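Local structure of hypothetical sugar kinase (Cytophaga hutchinsonii, 3R8E) at residues L238-W241 / A242-T246; E250-V253 / N254-R257. The protein is a putative sugar kinase of the ROK family, which probably transfers a phosphate group from a nucleotide to a sugar. All blocks are in the same frame, centred on the assembly; numbering follows the deposited sequence.

Contact 1 (L238-W241 / A242-T246); sequences LAVW and ADIGT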
loop_
_atom_site.group_PDB
_atom_site.type_symbol
_atom_site.label_atom_id
_atom_site.label_comp_id
_atom_site.label_asym_id
_atom_site.label_seq_id
_atom_site.Cartn_x
_atom_site.Cartn_y
_atom_site.Cartn_z
ATOM N N LEU A 238 5.539 24.322 18.536
ATOM C CA LEU A 238 4.244 23.639 18.444
ATOM C C LEU A 238 3.752 23.578 16.992
ATOM O O LEU A 238 3.217 22.546 16.574
ATOM C CB LEU A 238 3.193 24.331 19.335
ATOM C CG LEU A 238 3.273 24.057 20.844
ATOM C CD1 LEU A 238 2.608 25.167 21.632
ATOM C CD2 LEU A 238 2.643 22.713 21.211
ATOM N N ALA A 239 3.951 24.674 16.224
ATOM C CA ALA A 239 3.554 24.788 14.816
ATOM C C ALA A 239 4.373 23.848 13.928
ATOM O O ALA A 239 3.820 23.285 12.980
ATOM C CB ALA A 239 3.707 26.225 14.339
ATOM N N VAL A 240 5.678 23.668 14.245
ATOM C CA VAL A 240 6.577 22.762 13.515
ATOM C C VAL A 240 6.057 21.321 13.651
ATOM O O VAL A 240 5.876 20.654 12.630
ATOM C CB VAL A 240 8.058 22.900 13.968
ATOM C CG1 VAL A 240 8.905 21.712 13.511
ATOM C CG2 VAL A 240 8.664 24.207 13.466
ATOM N N TRP A 241 5.770 20.866 14.895
ATOM C CA TRP A 241 5.263 19.511 15.137
ATOM C C TRP A 241 3.874 19.317 14.524
ATOM O O TRP A 241 3.597 18.238 14.004
ATOM C CB TRP A 241 5.250 19.153 16.631
ATOM C CG TRP A 241 6.615 18.999 17.241
ATOM C CD1 TRP A 241 7.129 19.719 18.278
ATOM C CD2 TRP A 241 7.638 18.065 16.854
ATOM N NE1 TRP A 241 8.402 19.289 18.570
ATOM C CE2 TRP A 241 8.751 18.294 17.693
ATOM C CE3 TRP A 241 7.723 17.057 15.875
ATOM C CZ2 TRP A 241 9.938 17.557 17.583
ATOM C CZ3 TRP A 241 8.896 16.320 15.774
ATOM C CH2 TRP A 241 9.986 16.572 16.621
ATOM N N ALA A 242 3.024 20.368 14.539
ATOM C CA ALA A 242 1.692 20.323 13.929
ATOM C C ALA A 242 1.791 20.095 12.406
ATOM O O ALA A 242 1.008 19.319 11.860
ATOM C CB ALA A 242 0.932 21.607 14.223
ATOM N N ASP A 243 2.773 20.742 11.735
ATOM C CA ASP A 243 2.984 20.590 10.295
ATOM C C ASP A 243 3.527 19.187 9.981
ATOM O O ASP A 243 3.043 18.550 9.042
ATOM C CB ASP A 243 3.916 21.678 9.741
ATOM C CG ASP A 243 3.831 21.801 8.232
ATOM O OD1 ASP A 243 2.816 22.341 7.736
ATOM O OD2 ASP A 243 4.767 21.338 7.546
ATOM N N ILE A 244 4.491 18.694 10.800
ATOM C CA ILE A 244 5.075 17.345 10.684
ATOM C C ILE A 244 3.941 16.307 10.817
ATOM O O ILE A 244 3.864 15.379 10.003
ATOM C CB ILE A 244 6.218 17.139 11.738
ATOM C CG1 ILE A 244 7.479 18.005 11.422
ATOM C CG2 ILE A 244 6.584 15.658 11.953
ATOM C CD1 ILE A 244 8.276 17.680 10.091
ATOM N N GLY A 245 3.050 16.521 11.788
ATOM C CA GLY A 245 1.891 15.665 12.035
ATOM C C GLY A 245 0.979 15.532 10.831
ATOM O O GLY A 245 0.643 14.413 10.435
ATOM N N THR A 246 0.623 16.676 10.203
ATOM C CA THR A 246 -0.212 16.711 8.996
ATOM C C THR A 246 0.439 15.883 7.877
ATOM O O THR A 246 -0.252 15.076 7.249
ATOM C CB THR A 246 -0.460 18.159 8.544
ATOM O OG1 THR A 246 -1.091 18.876 9.602
ATOM C CG2 THR A 246 -1.321 18.244 7.278
#
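Trp241 and Ile244, three residues apart on the helix 235-259, meet at the rim of the indole: the CG2 methyl of Ile244 lies 4.3 Å from CE3 of Trp241, at the ring edge and near its plane. The other branch of Ile244 reaches back along the helix. Its CG1 stands anti to the carbonyl carbon (chi1 -69°), which brings it to 3.3 Å from Val240 O and within a looser 4.5 Å of Val240 CG1. Ile244 thus turns CG2 to Trp241 and CG1 to Val240.

Four successive i to i+4 backbone bonds join the two segments. Ala242 N donates to Leu238 O, Asp243 N to Ala239 O, Ile244 N to Val240 O at 3.0 Å, and Gly245 N to Trp241 O at 2.9 Å. The Ile244 bond is the straightest, with 164° at the hydrogen, and its donor lies in the carbonyl plane, whereas the other three donors are tilted out of theirs.

Further out, the indole is enclosed by Phe277 of helix 274-288, Leu197 of helix 194-207, and Pro223 and Ala230 of helix 223-231, while NE1 makes a weak hydrogen bond to Ile226 O. Val240 also packs on Leu197 and on Thr201. Ala242 O accepts a bond from Asn280 ND2 of helix 274-288, and Asp243, which touches Tyr200, has a long, weak ion pair from OD1 to Arg184.

The side-chain contact is thus mainly apolar, the helix is held by its own backbone bonds, and the buried indole N-H has an acceptor, though a weak one, in Ile226 O.

Contact 2 (E250-V253 / N254-R257); sequences ESLV and NIVR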
loop_
_atom_site.group_PDB
_atom_site.type_symbol
_atom_site.label_atom_id
_atom_site.label_comp_id
_atom_site.label_asym_id
_atom_site.label_seq_id
_atom_site.Cartn_x
_atom_site.Cartn_y
_atom_site.Cartn_z
ATOM N N GLU A 250 -1.085 12.487 6.259
ATOM C CA GLU A 250 -1.398 12.425 4.831
ATOM C C GLU A 250 -0.803 11.173 4.176
ATOM O O GLU A 250 -1.476 10.562 3.346
ATOM C CB GLU A 250 -0.928 13.680 4.107
ATOM C CG GLU A 250 -1.857 14.862 4.309
ATOM C CD GLU A 250 -1.435 16.139 3.615
ATOM O OE1 GLU A 250 -0.332 16.174 3.020
ATOM O OE2 GLU A 250 -2.216 17.113 3.669
ATOM N N SER A 251 0.421 10.755 4.578
ATOM C CA SER A 251 1.011 9.519 4.042
ATOM C C SER A 251 0.315 8.286 4.633
ATOM O O SER A 251 0.107 7.302 3.917
ATOM C CB SER A 251 2.514 9.469 4.289
ATOM O OG SER A 251 3.179 10.208 3.277
ATOM N N LEU A 252 -0.092 8.353 5.919
ATOM C CA LEU A 252 -0.820 7.248 6.553
ATOM C C LEU A 252 -2.187 7.048 5.884
ATOM O O LEU A 252 -2.615 5.907 5.754
ATOM C CB LEU A 252 -0.965 7.437 8.076
ATOM C CG LEU A 252 0.283 7.052 8.891
ATOM C CD1 LEU A 252 0.239 7.657 10.289
ATOM C CD2 LEU A 252 0.471 5.529 8.958
ATOM N N VAL A 253 -2.829 8.137 5.388
ATOM C CA VAL A 253 -4.095 8.035 4.635
ATOM C C VAL A 253 -3.877 7.097 3.436
ATOM O O VAL A 253 -4.670 6.177 3.212
ATOM C CB VAL A 253 -4.615 9.431 4.190
ATOM C CG1 VAL A 253 -5.645 9.319 3.056
ATOM C CG2 VAL A 253 -5.196 10.197 5.379
ATOM N N ASN A 254 -2.768 7.304 2.703
ATOM C CA ASN A 254 -2.438 6.481 1.539
ATOM C C ASN A 254 -2.122 5.034 1.911
ATOM O O ASN A 254 -2.562 4.132 1.199
ATOM C CB ASN A 254 -1.282 7.091 0.748
ATOM C CG ASN A 254 -1.680 8.318 -0.022
ATOM O OD1 ASN A 254 -2.863 8.608 -0.187
ATOM N ND2 ASN A 254 -0.700 9.065 -0.510
ATOM N N ILE A 255 -1.367 4.805 3.005
ATOM C CA ILE A 255 -1.015 3.454 3.470
ATOM C C ILE A 255 -2.293 2.714 3.868
ATOM O O ILE A 255 -2.494 1.570 3.470
ATOM C CB ILE A 255 0.014 3.496 4.635
ATOM C CG1 ILE A 255 1.346 4.106 4.165
ATOM C CG2 ILE A 255 0.241 2.103 5.243
ATOM C CD1 ILE A 255 2.209 4.695 5.289
ATOM N N VAL A 256 -3.166 3.387 4.626
ATOM C CA VAL A 256 -4.423 2.799 5.087
ATOM C C VAL A 256 -5.325 2.455 3.878
ATOM O O VAL A 256 -5.915 1.380 3.865
ATOM C CB VAL A 256 -5.111 3.746 6.100
ATOM C CG1 VAL A 256 -6.564 3.370 6.325
ATOM C CG2 VAL A 256 -4.349 3.745 7.421
ATOM N N ARG A 257 -5.421 3.341 2.867
ATOM C CA ARG A 257 -6.265 3.064 1.697
ATOM C C ARG A 257 -5.772 1.831 0.943
ATOM O O ARG A 257 -6.574 1.031 0.468
ATOM C CB ARG A 257 -6.327 4.274 0.740
ATOM C CG ARG A 257 -7.270 5.392 1.190
ATOM C CD ARG A 257 -8.704 4.894 1.398
ATOM N NE ARG A 257 -9.691 5.973 1.353
ATOM C CZ ARG A 257 -10.997 5.784 1.182
ATOM N NH1 ARG A 257 -11.481 4.558 1.023
ATOM N NH2 ARG A 257 -11.824 6.820 1.129
HETATM O O HOH W 1 2.206 9.717 0.613
#
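Leu252 and Ile255 supply the apolar contact between successive turns, CD2 of the leucine lying 4.1 Å from CD1 of the isoleucine as the two side chains cross obliquely. Ile255 also folds back on the backbone: with CG1 anti to the carbonyl carbon (chi1 -64°), that atom comes to 3.4 Å from Ser251 O. Val256 does much the same with its CG2 branch, which rests 3.2 Å from Leu252 O.

Three main-chain hydrogen bonds link the turns. Ile255 N donates to Ser251 O and Arg257 N to Val253 O, both at 3.0 Å; Val256 N reaches Leu252 O at 2.8 Å, and this bond is nearly linear, with 167° at the hydrogen.

This part of helix 235-259 packs against the five-stranded mixed sheet that contains strand 147-152, part of the ribonuclease H-like fold; there Leu252 touches Leu150 and Ile255 touches Ile148. Leu252 and Val256 also meet Met285 of helix 274-288.

A water joins Ser251 and Asn254. It is hydrogen-bonded to Ser251 OG at 2.9 Å and accepts a hydrogen bond from Asn254 ND2 at 3.2 Å, bridging residues three apart. The other end of the amide faces the dimer partner, OD1 of Asn254 accepting from Leu181 N of the second subunit. Glu250 OE1 is hydrogen-bonded to Thr183 OG1 within its own chain.

Contacts 1 and 2 follow one another on the single helix 235-259, contact 1 (238-246) near its start and contact 2 (250-257) close to its end, with their centres about 17 Å apart. They are linked through the helix itself and make no other contact with each other. Helix 274-288 accompanies both, but their other surroundings differ: contact 1 lies among the helices 194-207 and 223-231, and contact 2 lies beside strand 147-152 of the five-stranded mixed sheet and at the interface with the second subunit, so the one helix borders both the helical region and the sheet with its subunit interface.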